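Local coordinates for protein phytase (Debaryomyces castellii, PDB 2GFI) that is a histidine acid phosphatase that probably removes phosphate from phytate (inositol hexakisphosphate), as expected of a 3-phytase, at residues A[251-259]-A[272-283]. Numbering follows the deposited sequence.
Sequences DVSNLFGYC and CDIFTNEEFIQY
A single water ties Y283 to the helix it packs against: it donates to S253 O (2.8 Å), accepts from G257 N (2.9 Å) and lies 2.7 Å from Y283 OH, bridging a backbone pair too far apart for the usual helical bond. Helix segments 251-259 and 277-283 of this histidine phosphatase fold cross near a right angle (-92°). The aromatic cluster of F256, F275, F280 and Y283 illustrates how one helix is joined to a loop and the helix after it: rings and aliphatic groups make the direct contact, the water the polar link. F256 is the middle layer of a three-ring stack, with F275 face to face on one side (centroids 3.7 Å apart, planes at 10°) and Y283 in an offset stack on the other. With its CG anti to the backbone N (chi1 175°), Y283 runs counter to F256, and each CB sits over the other's ring, F256 CB 3.4 Å from the Y283 centroid. Replacing Y283 by an alanine would probably strip F256 of this stacking partner and leave the water without its hydroxyl mate. F280 meets the F256 rim through CD1, while V252 CG1 abuts the edge of F275. T276, the N-cap, forms a capping box with E279: T276 N donates to E279 OE1 (2.8 Å) from above the carboxylate plane, and E279 N donates back to T276 OG1. At the far end the C259–C272 disulfide fastens the segments covalently, its SG atoms 2.1 Å apart.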
# COMPACT_ATOMS: atom_id res chain seq x y z
N ASP A 251 28.21 -13.03 -19.26
CA ASP A 251 27.31 -13.88 -18.49
C ASP A 251 26.50 -13.09 -17.47
O ASP A 251 25.28 -13.21 -17.43
CB ASP A 251 28.12 -14.97 -17.78
CG ASP A 251 28.80 -15.92 -18.77
OD1 ASP A 251 28.34 -15.99 -19.95
OD2 ASP A 251 29.79 -16.62 -18.48
N VAL A 252 27.20 -12.29 -16.67
CA VAL A 252 26.64 -11.44 -15.65
C VAL A 252 25.63 -10.49 -16.31
O VAL A 252 24.53 -10.34 -15.82
CB VAL A 252 27.73 -10.65 -14.90
CG1 VAL A 252 27.11 -9.68 -13.89
CG2 VAL A 252 28.71 -11.61 -14.20
N SER A 253 25.99 -9.90 -17.42
CA SER A 253 25.08 -9.03 -18.14
C SER A 253 23.77 -9.73 -18.53
O SER A 253 22.72 -9.14 -18.48
CB SER A 253 25.76 -8.53 -19.38
OG SER A 253 24.91 -7.58 -19.99
N ASN A 254 23.87 -11.01 -18.89
CA ASN A 254 22.73 -11.85 -19.22
C ASN A 254 21.90 -12.26 -18.02
O ASN A 254 20.75 -12.66 -18.13
CB ASN A 254 23.24 -13.08 -19.98
CG ASN A 254 23.56 -12.75 -21.42
OD1 ASN A 254 24.48 -13.32 -22.02
ND2 ASN A 254 22.82 -11.81 -21.97
N LEU A 255 22.47 -12.12 -16.85
CA LEU A 255 21.76 -12.55 -15.68
C LEU A 255 20.68 -11.53 -15.31
O LEU A 255 19.72 -11.86 -14.62
CB LEU A 255 22.73 -12.82 -14.53
CG LEU A 255 23.62 -14.04 -14.64
CD1 LEU A 255 24.53 -14.17 -13.36
CD2 LEU A 255 22.75 -15.26 -14.84
N PHE A 256 20.84 -10.30 -15.80
CA PHE A 256 19.75 -9.30 -15.70
C PHE A 256 18.52 -9.73 -16.45
O PHE A 256 17.44 -9.71 -15.88
CB PHE A 256 20.16 -7.90 -16.18
CG PHE A 256 21.11 -7.24 -15.28
CD1 PHE A 256 20.66 -6.57 -14.15
CD2 PHE A 256 22.48 -7.28 -15.56
CE1 PHE A 256 21.59 -5.92 -13.30
CE2 PHE A 256 23.40 -6.65 -14.75
CZ PHE A 256 22.95 -5.97 -13.61
N GLY A 257 18.68 -10.12 -17.72
CA GLY A 257 17.56 -10.67 -18.49
C GLY A 257 17.04 -11.97 -17.85
O GLY A 257 15.82 -12.23 -17.78
N TYR A 258 17.95 -12.79 -17.37
CA TYR A 258 17.57 -14.03 -16.73
C TYR A 258 16.63 -13.71 -15.56
O TYR A 258 15.57 -14.31 -15.41
CB TYR A 258 18.88 -14.71 -16.26
CG TYR A 258 18.75 -16.13 -15.78
CD1 TYR A 258 19.48 -17.17 -16.40
CD2 TYR A 258 17.92 -16.46 -14.69
CE1 TYR A 258 19.39 -18.48 -15.96
CE2 TYR A 258 17.83 -17.75 -14.24
CZ TYR A 258 18.57 -18.76 -14.88
OH TYR A 258 18.45 -20.07 -14.43
N CYS A 259 17.05 -12.76 -14.71
CA CYS A 259 16.22 -12.23 -13.63
C CYS A 259 14.83 -11.79 -14.16
O CYS A 259 13.79 -12.24 -13.67
CB CYS A 259 16.96 -11.05 -12.97
SG CYS A 259 15.93 -9.81 -12.18
N CYS A 272 17.33 -12.23 -9.49
CA CYS A 272 17.11 -10.80 -9.23
C CYS A 272 17.80 -10.33 -7.96
O CYS A 272 18.03 -9.10 -7.79
CB CYS A 272 15.63 -10.46 -9.11
SG CYS A 272 14.78 -10.66 -10.67
N ASP A 273 18.12 -11.27 -7.07
CA ASP A 273 18.71 -10.88 -5.77
C ASP A 273 20.19 -10.66 -5.77
O ASP A 273 20.74 -10.32 -4.74
CB ASP A 273 18.41 -11.92 -4.72
CG ASP A 273 16.98 -12.16 -4.61
OD1 ASP A 273 16.20 -11.20 -4.90
OD2 ASP A 273 16.53 -13.25 -4.25
N ILE A 274 20.84 -10.86 -6.90
CA ILE A 274 22.31 -10.86 -6.90
C ILE A 274 22.88 -9.49 -7.26
O ILE A 274 24.08 -9.28 -7.19
CB ILE A 274 22.83 -11.94 -7.88
CG1 ILE A 274 22.59 -11.52 -9.33
CG2 ILE A 274 22.19 -13.31 -7.54
CD1 ILE A 274 23.26 -12.44 -10.37
N PHE A 275 22.00 -8.56 -7.62
CA PHE A 275 22.48 -7.23 -8.04
C PHE A 275 22.10 -6.13 -7.07
O PHE A 275 21.05 -6.21 -6.39
CB PHE A 275 21.99 -6.90 -9.47
CG PHE A 275 22.57 -7.78 -10.52
CD1 PHE A 275 23.96 -7.82 -10.71
CD2 PHE A 275 21.75 -8.59 -11.30
CE1 PHE A 275 24.52 -8.63 -11.67
CE2 PHE A 275 22.31 -9.41 -12.27
CZ PHE A 275 23.69 -9.42 -12.46
N THR A 276 22.94 -5.11 -7.03
CA THR A 276 22.64 -3.90 -6.28
C THR A 276 21.81 -2.99 -7.15
O THR A 276 21.85 -3.12 -8.36
CB THR A 276 23.92 -3.17 -5.86
OG1 THR A 276 24.64 -2.73 -7.03
CG2 THR A 276 24.88 -4.10 -5.06
N ASN A 277 21.09 -2.05 -6.52
CA ASN A 277 20.34 -1.04 -7.27
C ASN A 277 21.23 -0.32 -8.28
O ASN A 277 20.85 -0.07 -9.42
CB ASN A 277 19.72 -0.01 -6.31
CG ASN A 277 18.56 -0.58 -5.55
OD1 ASN A 277 18.56 -1.77 -5.21
ND2 ASN A 277 17.56 0.26 -5.28
N GLU A 278 22.44 -0.02 -7.85
CA GLU A 278 23.37 0.71 -8.68
C GLU A 278 23.73 -0.09 -9.95
O GLU A 278 23.91 0.49 -11.00
CB GLU A 278 24.55 1.12 -7.82
CG GLU A 278 25.82 1.43 -8.59
CD GLU A 278 26.89 2.05 -7.72
OE1 GLU A 278 27.02 1.67 -6.52
OE2 GLU A 278 27.60 2.94 -8.24
N GLU A 279 23.77 -1.42 -9.88
CA GLU A 279 24.04 -2.24 -11.04
C GLU A 279 22.83 -2.29 -11.95
O GLU A 279 22.99 -2.16 -13.16
CB GLU A 279 24.49 -3.64 -10.62
CG GLU A 279 25.88 -3.60 -10.03
CD GLU A 279 26.20 -4.68 -9.01
OE1 GLU A 279 25.30 -5.49 -8.58
OE2 GLU A 279 27.39 -4.68 -8.58
N PHE A 280 21.64 -2.48 -11.38
CA PHE A 280 20.42 -2.45 -12.17
C PHE A 280 20.29 -1.15 -12.93
O PHE A 280 19.89 -1.13 -14.09
CB PHE A 280 19.18 -2.56 -11.27
CG PHE A 280 18.90 -3.93 -10.79
CD1 PHE A 280 18.56 -4.93 -11.69
CD2 PHE A 280 18.91 -4.21 -9.44
CE1 PHE A 280 18.27 -6.24 -11.23
CE2 PHE A 280 18.63 -5.48 -8.97
CZ PHE A 280 18.31 -6.51 -9.87
N ILE A 281 20.58 -0.04 -12.26
CA ILE A 281 20.42 1.27 -12.90
C ILE A 281 21.37 1.46 -14.10
O ILE A 281 21.00 2.06 -15.13
CB ILE A 281 20.60 2.37 -11.82
CG1 ILE A 281 19.37 2.40 -10.89
CG2 ILE A 281 20.86 3.70 -12.45
CD1 ILE A 281 19.60 3.20 -9.58
N GLN A 282 22.59 0.94 -13.98
CA GLN A 282 23.54 1.03 -15.08
C GLN A 282 23.17 0.04 -16.16
O GLN A 282 23.19 0.36 -17.35
CB GLN A 282 24.96 0.77 -14.60
CG GLN A 282 25.48 1.93 -13.83
CD GLN A 282 26.68 1.56 -13.01
OE1 GLN A 282 26.54 0.92 -11.97
NE2 GLN A 282 27.85 1.97 -13.46
N TYR A 283 22.79 -1.18 -15.75
CA TYR A 283 22.23 -2.09 -16.71
C TYR A 283 21.09 -1.44 -17.48
O TYR A 283 21.06 -1.49 -18.72
CB TYR A 283 21.73 -3.38 -16.07
CG TYR A 283 21.04 -4.25 -17.12
CD1 TYR A 283 21.80 -5.01 -18.03
CD2 TYR A 283 19.65 -4.31 -17.20
CE1 TYR A 283 21.19 -5.82 -18.98
CE2 TYR A 283 19.03 -5.11 -18.14
CZ TYR A 283 19.81 -5.87 -19.04
OH TYR A 283 19.21 -6.67 -19.96
O HOH W 1 20.34 -9.14 -19.86